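Local coordinates for periplasmic zinc-binding protein troA (Treponema pallidum, PDB 1K0F), which binds zinc with high affinity and specificity in the periplasm and delivers it to the membrane permease of the TroABC transporter for import into the cytoplasm, at residues K27-P32 against E47-A52; Y112-V117 against Q134-Y139; D147-R152 against H266-I271; G172-S175 against E181-G184; P212-E217 against A227-V232. All blocks are in the same frame, centred on the assembly; numbering follows the deposited sequence.

Contact 1 (K27-P32 against E47-A52); sequences KGLMGP and EWLGNA
Lys27 leaves its strand with CG anti to the backbone N (chi1 164°) and then bends at each later torsion, which carries its bent chain across the indole of Trp48. The tryptophan meets it from helix 43-51 with CG beside its own backbone N (chi1 -74°), one ring face turned to the lysine. The chain crosses that face at about a right angle. Lys27 CD lies over the middle of the bicycle, 3.5 Å from the centroid of the Trp48 six-membered ring, a CH-pi contact almost on the ring normal. Further on, Lys27 NZ stands over the five-membered ring of Trp48, 3.6 Å from its centroid, in a cation-pi interaction. Lys27 NZ is also 3.4 Å from Trp48 NE1, yet both are donors, so the pairing belongs to the pi face and not to the indole N-H. Deeper in, the contact turns purely apolar: Leu29 CD1 reaches Leu49 CG at 4.0 Å. An exposed aromatic contact and a buried leucine pair thus lie side by side. Strand 25-28 is an edge strand of a parallel sheet within the chain, and the chain passes through helix 43-51 to strand 54-57 as a beta-alpha-beta crossover. Val6 of the adjoining strand 4-7 touches Lys27, Leu29 and Leu49, while Phe70 and Leu73 of helix 67-73 touch Leu49.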
# COMPACT_ATOMS: atom_id res chain seq x y z
N LYS A 27 -17.85 -0.02 1.69
CA LYS A 27 -17.59 1.03 0.74
C LYS A 27 -16.11 1.38 0.74
O LYS A 27 -15.57 1.89 1.74
CB LYS A 27 -18.44 2.27 1.08
CG LYS A 27 -17.99 3.56 0.39
CD LYS A 27 -18.65 3.72 -0.97
CE LYS A 27 -17.74 4.43 -1.99
NZ LYS A 27 -18.31 5.74 -2.39
N GLY A 28 -15.44 1.08 -0.36
CA GLY A 28 -14.03 1.39 -0.47
C GLY A 28 -13.92 2.83 -0.95
O GLY A 28 -14.22 3.13 -2.11
N LEU A 29 -13.52 3.73 -0.06
CA LEU A 29 -13.40 5.15 -0.41
C LEU A 29 -12.32 5.49 -1.44
O LEU A 29 -12.52 6.36 -2.28
CB LEU A 29 -13.16 5.97 0.85
CG LEU A 29 -14.44 6.23 1.66
CD1 LEU A 29 -14.19 7.36 2.64
CD2 LEU A 29 -15.59 6.56 0.72
N MET A 30 -11.19 4.80 -1.36
CA MET A 30 -10.10 5.06 -2.29
C MET A 30 -9.89 3.85 -3.20
O MET A 30 -9.46 2.79 -2.75
CB MET A 30 -8.83 5.38 -1.52
CG MET A 30 -9.07 6.14 -0.24
SD MET A 30 -7.52 6.35 0.59
CE MET A 30 -7.74 7.93 1.38
N GLY A 31 -10.21 4.01 -4.48
CA GLY A 31 -10.07 2.91 -5.41
C GLY A 31 -8.81 2.90 -6.27
O GLY A 31 -7.88 3.68 -6.05
N PRO A 32 -8.76 2.00 -7.25
CA PRO A 32 -7.59 1.92 -8.12
C PRO A 32 -7.10 3.30 -8.53
O PRO A 32 -7.88 4.25 -8.59
CB PRO A 32 -8.07 1.10 -9.31
CG PRO A 32 -9.54 0.81 -9.07
CD PRO A 32 -9.78 1.01 -7.62
N GLU A 47 -20.25 11.63 3.48
CA GLU A 47 -21.62 11.25 3.79
C GLU A 47 -21.70 9.75 4.09
O GLU A 47 -22.25 9.34 5.12
CB GLU A 47 -22.52 11.61 2.62
CG GLU A 47 -23.64 10.65 2.35
CD GLU A 47 -24.63 11.22 1.37
OE1 GLU A 47 -25.65 10.55 1.10
OE2 GLU A 47 -24.37 12.33 0.87
N TRP A 48 -21.16 8.93 3.19
CA TRP A 48 -21.13 7.49 3.39
C TRP A 48 -20.57 7.34 4.79
O TRP A 48 -21.14 6.65 5.64
CB TRP A 48 -20.17 6.81 2.40
CG TRP A 48 -20.66 6.72 0.99
CD1 TRP A 48 -20.55 7.68 0.02
CD2 TRP A 48 -21.32 5.61 0.38
NE1 TRP A 48 -21.10 7.23 -1.15
CE2 TRP A 48 -21.58 5.96 -0.96
CE3 TRP A 48 -21.72 4.35 0.84
CZ2 TRP A 48 -22.22 5.10 -1.86
CZ3 TRP A 48 -22.36 3.48 -0.06
CH2 TRP A 48 -22.60 3.87 -1.39
N LEU A 49 -19.45 8.03 5.02
CA LEU A 49 -18.77 8.02 6.30
C LEU A 49 -19.79 8.39 7.35
O LEU A 49 -19.95 7.70 8.34
CB LEU A 49 -17.63 9.05 6.32
CG LEU A 49 -16.25 8.70 5.74
CD1 LEU A 49 -15.35 9.92 5.76
CD2 LEU A 49 -15.63 7.58 6.53
N GLY A 50 -20.48 9.49 7.10
CA GLY A 50 -21.49 9.96 8.03
C GLY A 50 -22.42 8.88 8.54
O GLY A 50 -22.86 8.93 9.68
N ASN A 51 -22.71 7.89 7.69
CA ASN A 51 -23.61 6.81 8.07
C ASN A 51 -22.92 5.49 8.42
O ASN A 51 -23.56 4.53 8.84
CB ASN A 51 -24.62 6.55 6.95
CG ASN A 51 -25.00 7.81 6.23
OD1 ASN A 51 -25.42 8.80 6.84
ND2 ASN A 51 -24.87 7.80 4.90
N ALA A 52 -21.60 5.45 8.23
CA ALA A 52 -20.85 4.23 8.53
C ALA A 52 -20.98 3.84 9.99
O ALA A 52 -21.10 4.69 10.86
CB ALA A 52 -19.39 4.42 8.16

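Contact 2 (Y112-V117 against Q134-Y139)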
# COMPACT_ATOMS: atom_id res chain seq x y z
N TYR A 112 -0.98 -7.46 11.40
CA TYR A 112 -1.40 -6.62 12.52
C TYR A 112 -2.64 -5.84 12.06
O TYR A 112 -3.72 -5.99 12.61
CB TYR A 112 -0.28 -5.63 12.91
CG TYR A 112 0.82 -6.19 13.80
CD1 TYR A 112 0.77 -6.04 15.19
CD2 TYR A 112 1.93 -6.84 13.24
CE1 TYR A 112 1.81 -6.50 16.00
CE2 TYR A 112 2.97 -7.31 14.05
CZ TYR A 112 2.90 -7.14 15.43
OH TYR A 112 3.92 -7.59 16.23
N SER A 113 -2.46 -5.01 11.03
CA SER A 113 -3.54 -4.20 10.50
C SER A 113 -4.74 -5.04 10.07
O SER A 113 -5.89 -4.59 10.17
CB SER A 113 -3.05 -3.37 9.32
OG SER A 113 -1.94 -2.59 9.69
N VAL A 114 -4.49 -6.25 9.59
CA VAL A 114 -5.58 -7.11 9.17
C VAL A 114 -6.26 -7.57 10.46
O VAL A 114 -7.49 -7.67 10.52
CB VAL A 114 -5.08 -8.34 8.40
CG1 VAL A 114 -6.18 -9.37 8.30
CG2 VAL A 114 -4.61 -7.92 7.01
N LYS A 115 -5.44 -7.82 11.48
CA LYS A 115 -5.93 -8.25 12.79
C LYS A 115 -6.88 -7.17 13.30
O LYS A 115 -7.96 -7.47 13.82
CB LYS A 115 -4.77 -8.43 13.78
CG LYS A 115 -5.13 -9.19 15.06
CD LYS A 115 -4.57 -8.52 16.31
CE LYS A 115 -3.99 -9.55 17.26
NZ LYS A 115 -2.56 -9.24 17.54
N ALA A 116 -6.46 -5.93 13.13
CA ALA A 116 -7.23 -4.75 13.53
C ALA A 116 -8.57 -4.75 12.79
O ALA A 116 -9.62 -4.55 13.40
CB ALA A 116 -6.44 -3.49 13.20
N VAL A 117 -8.52 -4.95 11.49
CA VAL A 117 -9.74 -4.99 10.68
C VAL A 117 -10.70 -6.06 11.22
O VAL A 117 -11.87 -5.79 11.50
CB VAL A 117 -9.42 -5.31 9.23
CG1 VAL A 117 -10.70 -5.39 8.43
CG2 VAL A 117 -8.50 -4.26 8.65
N GLN A 134 -12.98 -17.46 11.86
CA GLN A 134 -12.46 -18.49 10.99
C GLN A 134 -12.04 -17.90 9.64
O GLN A 134 -10.93 -18.14 9.18
CB GLN A 134 -13.50 -19.58 10.82
CG GLN A 134 -13.19 -20.50 9.70
CD GLN A 134 -14.25 -20.44 8.64
OE1 GLN A 134 -14.01 -19.98 7.53
NE2 GLN A 134 -15.45 -20.89 8.98
N ARG A 135 -12.93 -17.13 9.02
CA ARG A 135 -12.61 -16.51 7.74
C ARG A 135 -11.29 -15.78 7.93
O ARG A 135 -10.36 -15.92 7.16
CB ARG A 135 -13.67 -15.49 7.34
CG ARG A 135 -14.99 -16.07 6.87
CD ARG A 135 -15.90 -14.94 6.44
NE ARG A 135 -17.29 -15.33 6.26
CZ ARG A 135 -18.33 -14.61 6.68
NH1 ARG A 135 -18.12 -13.46 7.30
NH2 ARG A 135 -19.57 -15.02 6.46
N TYR A 136 -11.25 -14.98 8.99
CA TYR A 136 -10.06 -14.21 9.32
C TYR A 136 -8.83 -15.09 9.22
O TYR A 136 -7.95 -14.83 8.41
CB TYR A 136 -10.20 -13.65 10.72
CG TYR A 136 -8.90 -13.17 11.32
CD1 TYR A 136 -7.99 -12.44 10.56
CD2 TYR A 136 -8.61 -13.42 12.66
CE1 TYR A 136 -6.80 -11.98 11.12
CE2 TYR A 136 -7.42 -12.96 13.24
CZ TYR A 136 -6.52 -12.24 12.46
OH TYR A 136 -5.36 -11.77 13.04
N GLN A 137 -8.77 -16.14 10.05
CA GLN A 137 -7.63 -17.05 10.03
C GLN A 137 -7.29 -17.41 8.61
O GLN A 137 -6.14 -17.32 8.18
CB GLN A 137 -7.94 -18.32 10.81
CG GLN A 137 -8.30 -18.08 12.24
CD GLN A 137 -9.03 -19.25 12.84
OE1 GLN A 137 -9.46 -19.21 13.99
NE2 GLN A 137 -9.18 -20.32 12.06
N ALA A 138 -8.31 -17.84 7.87
CA ALA A 138 -8.10 -18.20 6.48
C ALA A 138 -7.33 -17.04 5.86
O ALA A 138 -6.14 -17.18 5.57
CB ALA A 138 -9.44 -18.38 5.79
N TYR A 139 -8.00 -15.91 5.69
CA TYR A 139 -7.38 -14.73 5.09
C TYR A 139 -5.94 -14.47 5.56
O TYR A 139 -5.12 -13.94 4.81
CB TYR A 139 -8.26 -13.50 5.35
CG TYR A 139 -7.75 -12.23 4.68
CD1 TYR A 139 -7.54 -12.18 3.30
CD2 TYR A 139 -7.51 -11.08 5.43
CE1 TYR A 139 -7.11 -11.00 2.68
CE2 TYR A 139 -7.08 -9.91 4.83
CZ TYR A 139 -6.88 -9.87 3.46
OH TYR A 139 -6.48 -8.68 2.90
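Tyr136 and Tyr139 pack on Val114 and Lys115 in an antiparallel helix pair, formed where helix 107-124 runs alongside the long helix 129-156. The latter is the backbone helix that bridges the two lobes in metal-binding proteins of this family, and the contact lies in its N-terminal half. The local axes run at 163° to each other and approach to 10.8 Å, a wide spacing consistent with aromatic side chains filling the interface. No hydrogen bond crosses between these segments; the join is one of shape. Val114 is its centre. Its CG1 branch reaches the rims of two rings, lying near the plane of each: it is 3.6 Å from Tyr139 CD2 and 3.9 Å from Tyr136 CE1. Both tyrosines have CG anti to the backbone N (chi1 164° and -176°), a shared setting that carries the two rings across to the same valine from successive turns. Tyr136 continues past Val114 to the base of Lys115, where its hydroxyl meets aliphatic carbon: Tyr136 OH is 3.3 Å from Lys115 CG, and the rest of the lysine, bent at its later torsions, takes no part in the contact. The Tyr136 ring is also stacked with Tyr118. Tyr139, by contrast, heads into buried surroundings, with Ala15 of helix 10-20 against its side chain and its OH hydrogen-bonded to Asp14 OD2. The second valine branch completes its fit, Val114 CG2 lying 3.8 Å from Tyr139 CE2.

Contact 3 (D147-R152 against H266-I271)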
# COMPACT_ATOMS: atom_id res chain seq x y z
N ASP A 147 3.42 -13.60 2.12
CA ASP A 147 4.69 -13.11 2.62
C ASP A 147 5.79 -14.09 2.21
O ASP A 147 6.89 -13.69 1.83
CB ASP A 147 4.67 -12.99 4.13
CG ASP A 147 5.98 -12.52 4.68
OD1 ASP A 147 6.17 -11.29 4.82
OD2 ASP A 147 6.84 -13.39 4.95
N ALA A 148 5.48 -15.38 2.30
CA ALA A 148 6.45 -16.41 1.96
C ALA A 148 6.86 -16.25 0.51
O ALA A 148 8.04 -16.13 0.19
CB ALA A 148 5.85 -17.78 2.19
N TYR A 149 5.85 -16.25 -0.36
CA TYR A 149 6.03 -16.12 -1.80
C TYR A 149 6.89 -14.91 -2.16
O TYR A 149 7.85 -15.03 -2.90
CB TYR A 149 4.65 -16.02 -2.46
CG TYR A 149 4.65 -15.74 -3.95
CD1 TYR A 149 4.62 -16.78 -4.88
CD2 TYR A 149 4.60 -14.42 -4.43
CE1 TYR A 149 4.54 -16.53 -6.25
CE2 TYR A 149 4.52 -14.16 -5.80
CZ TYR A 149 4.49 -15.22 -6.70
OH TYR A 149 4.38 -14.96 -8.04
N VAL A 150 6.53 -13.75 -1.61
CA VAL A 150 7.27 -12.52 -1.89
C VAL A 150 8.72 -12.61 -1.44
O VAL A 150 9.58 -11.93 -1.99
CB VAL A 150 6.61 -11.30 -1.21
CG1 VAL A 150 7.44 -10.05 -1.46
CG2 VAL A 150 5.19 -11.12 -1.74
N ARG A 151 8.99 -13.43 -0.43
CA ARG A 151 10.36 -13.58 0.02
C ARG A 151 11.03 -14.55 -0.94
O ARG A 151 12.10 -14.26 -1.46
CB ARG A 151 10.43 -14.12 1.45
CG ARG A 151 11.75 -13.77 2.14
CD ARG A 151 11.72 -14.03 3.64
NE ARG A 151 12.15 -12.87 4.42
CZ ARG A 151 11.35 -12.20 5.26
NH1 ARG A 151 10.09 -12.58 5.43
NH2 ARG A 151 11.82 -11.16 5.93
N ARG A 152 10.40 -15.70 -1.16
CA ARG A 152 10.94 -16.69 -2.08
C ARG A 152 11.28 -15.92 -3.35
O ARG A 152 12.44 -15.81 -3.74
CB ARG A 152 9.89 -17.76 -2.39
CG ARG A 152 10.22 -18.65 -3.59
CD ARG A 152 9.22 -19.80 -3.73
NE ARG A 152 7.90 -19.43 -3.23
CZ ARG A 152 6.88 -20.27 -3.10
NH1 ARG A 152 7.01 -21.55 -3.43
NH2 ARG A 152 5.71 -19.83 -2.65
N HIS A 266 1.29 -9.14 -7.97
CA HIS A 266 1.60 -8.43 -9.20
C HIS A 266 2.90 -7.68 -9.00
O HIS A 266 3.76 -7.67 -9.88
CB HIS A 266 0.53 -7.40 -9.53
CG HIS A 266 1.04 -6.26 -10.36
ND1 HIS A 266 0.97 -6.25 -11.74
CD2 HIS A 266 1.73 -5.15 -10.01
CE1 HIS A 266 1.59 -5.18 -12.19
NE2 HIS A 266 2.06 -4.50 -11.17
N ASN A 267 3.02 -7.05 -7.84
CA ASN A 267 4.20 -6.27 -7.54
C ASN A 267 5.50 -7.06 -7.67
O ASN A 267 6.29 -6.80 -8.57
CB ASN A 267 4.07 -5.65 -6.14
CG ASN A 267 3.36 -4.29 -6.15
OD1 ASN A 267 2.76 -3.88 -7.16
ND2 ASN A 267 3.41 -3.58 -5.03
N ILE A 268 5.71 -8.04 -6.79
CA ILE A 268 6.91 -8.87 -6.84
C ILE A 268 7.08 -9.55 -8.19
O ILE A 268 8.20 -9.69 -8.70
CB ILE A 268 6.91 -9.95 -5.73
CG1 ILE A 268 8.34 -10.24 -5.30
CG2 ILE A 268 6.26 -11.25 -6.22
CD1 ILE A 268 8.95 -9.11 -4.54
N ASP A 269 5.98 -9.98 -8.80
CA ASP A 269 6.09 -10.63 -10.09
C ASP A 269 6.74 -9.61 -11.00
O ASP A 269 7.89 -9.74 -11.37
CB ASP A 269 4.70 -11.02 -10.61
CG ASP A 269 4.16 -12.27 -9.95
OD1 ASP A 269 4.65 -12.62 -8.86
OD2 ASP A 269 3.24 -12.90 -10.51
N THR A 270 5.98 -8.57 -11.32
CA THR A 270 6.45 -7.50 -12.20
C THR A 270 7.89 -7.07 -11.94
O THR A 270 8.68 -6.93 -12.88
CB THR A 270 5.54 -6.28 -12.07
OG1 THR A 270 4.26 -6.59 -12.64
CG2 THR A 270 6.14 -5.08 -12.80
N ILE A 271 8.22 -6.86 -10.67
CA ILE A 271 9.55 -6.39 -10.30
C ILE A 271 10.68 -7.36 -10.62
O ILE A 271 11.51 -7.07 -11.49
CB ILE A 271 9.61 -6.01 -8.81
CG1 ILE A 271 8.75 -4.77 -8.56
CG2 ILE A 271 11.05 -5.73 -8.38
CD1 ILE A 271 8.60 -4.44 -7.11
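Tyr149 reaches across a parallel pair of helices to Ile268 and Asp269. The pair joins the backbone helix 129-156 to helix 260-273, the last helix of the chain, with local axes 9.9 Å apart and only 10° from parallel. From Tyr149 CB the ring sets out anti to the backbone N (chi1 174°), which directs it at the neighbouring helix, and one side of it passes Ile268, the two side chains running opposite ways. First Tyr149 CD2 comes within 4.0 Å of Ile268 CG2; one bond farther out, Tyr149 CE2 closes to 3.4 Å from that same methyl. Beyond this point the surroundings become polar. Asp269 OD1 sits in the plane of the ring at its edge, and Tyr149 OH donates a hydrogen bond to Asp269 OD1 of 2.5 Å, very short, so that its exact length is doubtful. Ring and carboxylate planes are turned 46° apart, and Asp269 OD2 lies at a poor angle for a second bond. Lys153 NZ is a long, weak ionic partner of Asp269 OD1 as well, and its charge may add to the polarisation of the carboxylate. Next to the tyrosine the interface is apolar and buried. Phe174 of helix 172-178 packs against both Val150 and Ile268, while Leu245 and Phe215 lie against the Ile271 side of the last helix, tying it to strands 240-245 and 213-217. The isoleucine's other branch packs on Val150: Ile268 CD1 lies 3.6 Å from Val150 CG1, with Ile268 CG1 following at 3.9 Å.

Contact 4 (G172-S175 against E181-G184); sequences GYFS and EVKG
Ser175 meets Val182 mainly through its CB. Ser175 CB faces both valine methyls, 3.4 Å from Val182 CG2 and 3.7 Å from Val182 CG1. At the margins Gly172 CA approaches Val182 CG2 at 4.5 Å, and the rim of the Phe174 ring comes no nearer than that to the other methyl. The serine hydroxyl is turned by a bond inside its own helix: Ser175 OG donates to Gly172 O at 2.6 Å, in the carbonyl plane and on a lone pair. The hydroxyl lies between the backbone N and the carbonyl carbon (chi1 89°), which brings it back to the carbonyl one turn earlier. Around this core, Val182 is held in strand 181-184, which pairs in parallel with strand 163-166; helix 172-178 connects the two as a beta-alpha-beta unit. Leu164 of the first strand touches both Phe174 and Val182, and Phe180 stacks on Phe174. On the other side of the strand the charges gather: Lys183 NZ forms a salt bridge of 3.3 Å with Glu181 OE2, an oxygen that also has Arg209 as a partner. Gly172 itself lies near the zinc ligand His102 without touching it. The serine oxygen spends its hydrogen bond on the helix backbone, so that the strand is met by van der Waals packing dominated by carbon, with Ser175 OG touching Val182 CG2 at its margin and no hydrogen bond crossing.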
# COMPACT_ATOMS: atom_id res chain seq x y z
N GLY A 172 9.67 1.01 1.63
CA GLY A 172 10.67 0.87 2.68
C GLY A 172 10.58 -0.47 3.40
O GLY A 172 11.59 -1.18 3.52
N TYR A 173 9.39 -0.82 3.89
CA TYR A 173 9.20 -2.10 4.58
C TYR A 173 9.40 -3.23 3.58
O TYR A 173 9.88 -4.30 3.93
CB TYR A 173 7.80 -2.20 5.17
CG TYR A 173 7.50 -1.17 6.24
CD1 TYR A 173 7.26 -1.56 7.55
CD2 TYR A 173 7.38 0.17 5.92
CE1 TYR A 173 6.89 -0.62 8.51
CE2 TYR A 173 7.01 1.10 6.87
CZ TYR A 173 6.76 0.71 8.16
OH TYR A 173 6.37 1.65 9.08
N PHE A 174 9.01 -2.99 2.33
CA PHE A 174 9.18 -4.00 1.30
C PHE A 174 10.67 -4.30 1.20
O PHE A 174 11.08 -5.45 1.08
CB PHE A 174 8.64 -3.47 -0.04
CG PHE A 174 8.89 -4.39 -1.21
CD1 PHE A 174 8.03 -5.46 -1.46
CD2 PHE A 174 9.99 -4.20 -2.04
CE1 PHE A 174 8.27 -6.32 -2.53
CE2 PHE A 174 10.24 -5.05 -3.10
CZ PHE A 174 9.39 -6.11 -3.35
N SER A 175 11.48 -3.24 1.27
CA SER A 175 12.92 -3.39 1.19
C SER A 175 13.43 -4.09 2.44
O SER A 175 14.16 -5.08 2.35
CB SER A 175 13.58 -2.01 1.06
OG SER A 175 13.87 -1.43 2.32
N GLU A 181 17.11 -2.84 -2.60
CA GLU A 181 17.66 -1.51 -2.49
C GLU A 181 16.60 -0.66 -3.16
O GLU A 181 16.52 -0.60 -4.39
CB GLU A 181 18.99 -1.41 -3.23
CG GLU A 181 19.51 0.01 -3.38
CD GLU A 181 20.96 0.14 -3.02
OE1 GLU A 181 21.47 -0.71 -2.25
OE2 GLU A 181 21.60 1.10 -3.50
N VAL A 182 15.76 -0.02 -2.37
CA VAL A 182 14.71 0.79 -2.95
C VAL A 182 15.02 2.27 -2.97
O VAL A 182 15.78 2.79 -2.15
CB VAL A 182 13.39 0.57 -2.21
CG1 VAL A 182 12.94 -0.86 -2.41
CG2 VAL A 182 13.55 0.88 -0.74
N LYS A 183 14.44 2.95 -3.94
CA LYS A 183 14.61 4.38 -4.12
C LYS A 183 13.34 4.80 -4.83
O LYS A 183 12.79 4.03 -5.60
CB LYS A 183 15.82 4.67 -5.01
CG LYS A 183 17.16 4.27 -4.40
CD LYS A 183 17.86 5.47 -3.77
CE LYS A 183 19.29 5.16 -3.34
NZ LYS A 183 19.68 3.75 -3.69
N GLY A 184 12.88 6.02 -4.56
CA GLY A 184 11.67 6.49 -5.21
C GLY A 184 11.81 7.91 -5.69
O GLY A 184 12.42 8.74 -5.02

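Contact 5 (P212-E217 against A227-V232)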
# COMPACT_ATOMS: atom_id res chain seq x y z
N PRO A 212 18.07 -2.64 -15.05
CA PRO A 212 17.33 -3.13 -16.21
C PRO A 212 15.98 -2.44 -16.27
O PRO A 212 15.46 -2.18 -17.35
CB PRO A 212 17.20 -4.63 -15.96
CG PRO A 212 17.44 -4.80 -14.50
CD PRO A 212 18.41 -3.73 -14.11
N ALA A 213 15.42 -2.13 -15.11
CA ALA A 213 14.12 -1.48 -15.10
C ALA A 213 13.77 -0.69 -13.85
O ALA A 213 14.23 -0.99 -12.75
CB ALA A 213 13.03 -2.53 -15.37
N ILE A 214 12.96 0.34 -14.05
CA ILE A 214 12.45 1.19 -12.99
C ILE A 214 10.94 0.97 -13.13
O ILE A 214 10.50 0.47 -14.15
CB ILE A 214 12.82 2.69 -13.23
CG1 ILE A 214 12.50 3.10 -14.67
CG2 ILE A 214 14.30 2.91 -12.95
CD1 ILE A 214 12.44 4.59 -14.87
N PHE A 215 10.15 1.33 -12.12
CA PHE A 215 8.71 1.10 -12.21
C PHE A 215 7.78 2.28 -12.03
O PHE A 215 8.06 3.23 -11.31
CB PHE A 215 8.31 0.01 -11.21
CG PHE A 215 9.03 -1.28 -11.43
CD1 PHE A 215 10.40 -1.38 -11.20
CD2 PHE A 215 8.35 -2.39 -11.91
CE1 PHE A 215 11.08 -2.56 -11.46
CE2 PHE A 215 9.03 -3.59 -12.17
CZ PHE A 215 10.40 -3.67 -11.95
N ILE A 216 6.64 2.21 -12.70
CA ILE A 216 5.62 3.24 -12.59
C ILE A 216 4.76 2.81 -11.42
O ILE A 216 5.02 1.79 -10.77
CB ILE A 216 4.73 3.32 -13.86
CG1 ILE A 216 4.83 2.04 -14.67
CG2 ILE A 216 5.15 4.51 -14.74
CD1 ILE A 216 3.83 1.95 -15.78
N GLU A 217 3.72 3.58 -11.13
CA GLU A 217 2.84 3.23 -10.05
C GLU A 217 1.45 3.68 -10.38
O GLU A 217 1.26 4.68 -11.06
CB GLU A 217 3.31 3.89 -8.77
CG GLU A 217 4.48 3.19 -8.14
CD GLU A 217 4.87 3.83 -6.84
OE1 GLU A 217 6.01 3.61 -6.38
OE2 GLU A 217 4.04 4.57 -6.28
N ALA A 227 9.95 10.40 -17.14
CA ALA A 227 10.84 11.53 -17.30
C ALA A 227 12.19 11.13 -16.74
O ALA A 227 13.24 11.50 -17.26
CB ALA A 227 10.30 12.74 -16.56
N LEU A 228 12.15 10.37 -15.66
CA LEU A 228 13.37 9.90 -15.04
C LEU A 228 13.97 8.96 -16.06
O LEU A 228 15.16 8.99 -16.32
CB LEU A 228 13.05 9.14 -13.75
CG LEU A 228 14.13 8.21 -13.19
CD1 LEU A 228 15.50 8.89 -13.21
CD2 LEU A 228 13.74 7.83 -11.76
N ARG A 229 13.12 8.14 -16.65
CA ARG A 229 13.54 7.18 -17.66
C ARG A 229 14.36 7.87 -18.75
O ARG A 229 15.42 7.37 -19.15
CB ARG A 229 12.33 6.49 -18.27
CG ARG A 229 12.61 5.11 -18.81
CD ARG A 229 12.89 5.14 -20.30
NE ARG A 229 12.22 6.26 -20.95
CZ ARG A 229 10.91 6.48 -20.89
NH1 ARG A 229 10.12 5.66 -20.21
NH2 ARG A 229 10.37 7.52 -21.52
N ASP A 230 13.87 9.02 -19.23
CA ASP A 230 14.56 9.79 -20.27
C ASP A 230 15.84 10.40 -19.74
O ASP A 230 16.83 10.51 -20.46
CB ASP A 230 13.66 10.90 -20.77
CG ASP A 230 12.38 10.39 -21.31
OD1 ASP A 230 12.33 9.17 -21.61
OD2 ASP A 230 11.43 11.19 -21.43
N ALA A 231 15.81 10.83 -18.48
CA ALA A 231 16.98 11.41 -17.86
C ALA A 231 18.03 10.31 -17.80
O ALA A 231 19.22 10.56 -18.02
CB ALA A 231 16.64 11.89 -16.46
N VAL A 232 17.59 9.09 -17.53
CA VAL A 232 18.51 7.97 -17.49
C VAL A 232 19.05 7.79 -18.89
O VAL A 232 20.25 7.63 -19.10
CB VAL A 232 17.81 6.68 -17.06
CG1 VAL A 232 18.82 5.56 -16.93
CG2 VAL A 232 17.11 6.90 -15.73
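Ile214 extends its CD1 over the stem of Arg229, which it crosses at about a right angle. Ile214 CD1 is 3.9 Å from Arg229 CB and 4.0 Å from Arg229 CG, while Leu228 adds a looser apolar contact, its CG 4.3 Å from the same Ile214 methyl. One terminal methyl thus makes every close touch between the two segments. It gets there because CG1 of Ile214 takes the crowded position between the backbone N and the carbonyl carbon (chi1 47°) and the chain then runs on extended. Strand 213-217, helix 225-233 and strand 240-245 make a beta-alpha-beta unit, the two strands parallel neighbours in the sheet, and the contact is where helix 225-233 packs on strand 213-217 of that unit. Helix 196-208 borders the same core, Ile206 touching both Ile214 and Leu228, and Ile241 of the second strand touches the side chain of Arg229. Bends at chi2 and chi3 take the guanidinium of Arg229 away from the isoleucine to Asp230 next door in sequence. There Arg229 NH2 donates to Asp230 OD1 at 2.6 Å in a salt bridge, meeting the oxygen on its syn side but 24° out of the carboxylate plane; a second bond, from Arg229 NE to the same Asp230 OD1, is weak. At the far end of the strand Glu217 OE2 is hydrogen-bonded to ND1 of the zinc ligand His168 and to Ser247 OG, consistent with a second-shell role in orienting the histidine ring.

Overall arrangement
Contact 1 belongs to the N-terminal lobe, and contacts 4 and 5 to the C-terminal lobe on the opposite side of the chain's centre, their centres about 30 and 34 Å from that of contact 1. Contacts 2 and 3 share helix 129-156, their centres about 21 Å apart along this bridge between lobes. In sequence, contacts 1 and 2 close before contact 3 opens, and contact 3 encloses 4 and 5 by bringing the final helix back. Phe174 links contacts 3 and 4, while Phe215 links 3 and 5. A single long helix thus ties into both lobes, whose His37, His102, His168 and Asp248 are the zinc ligands, here without metal in a closed form.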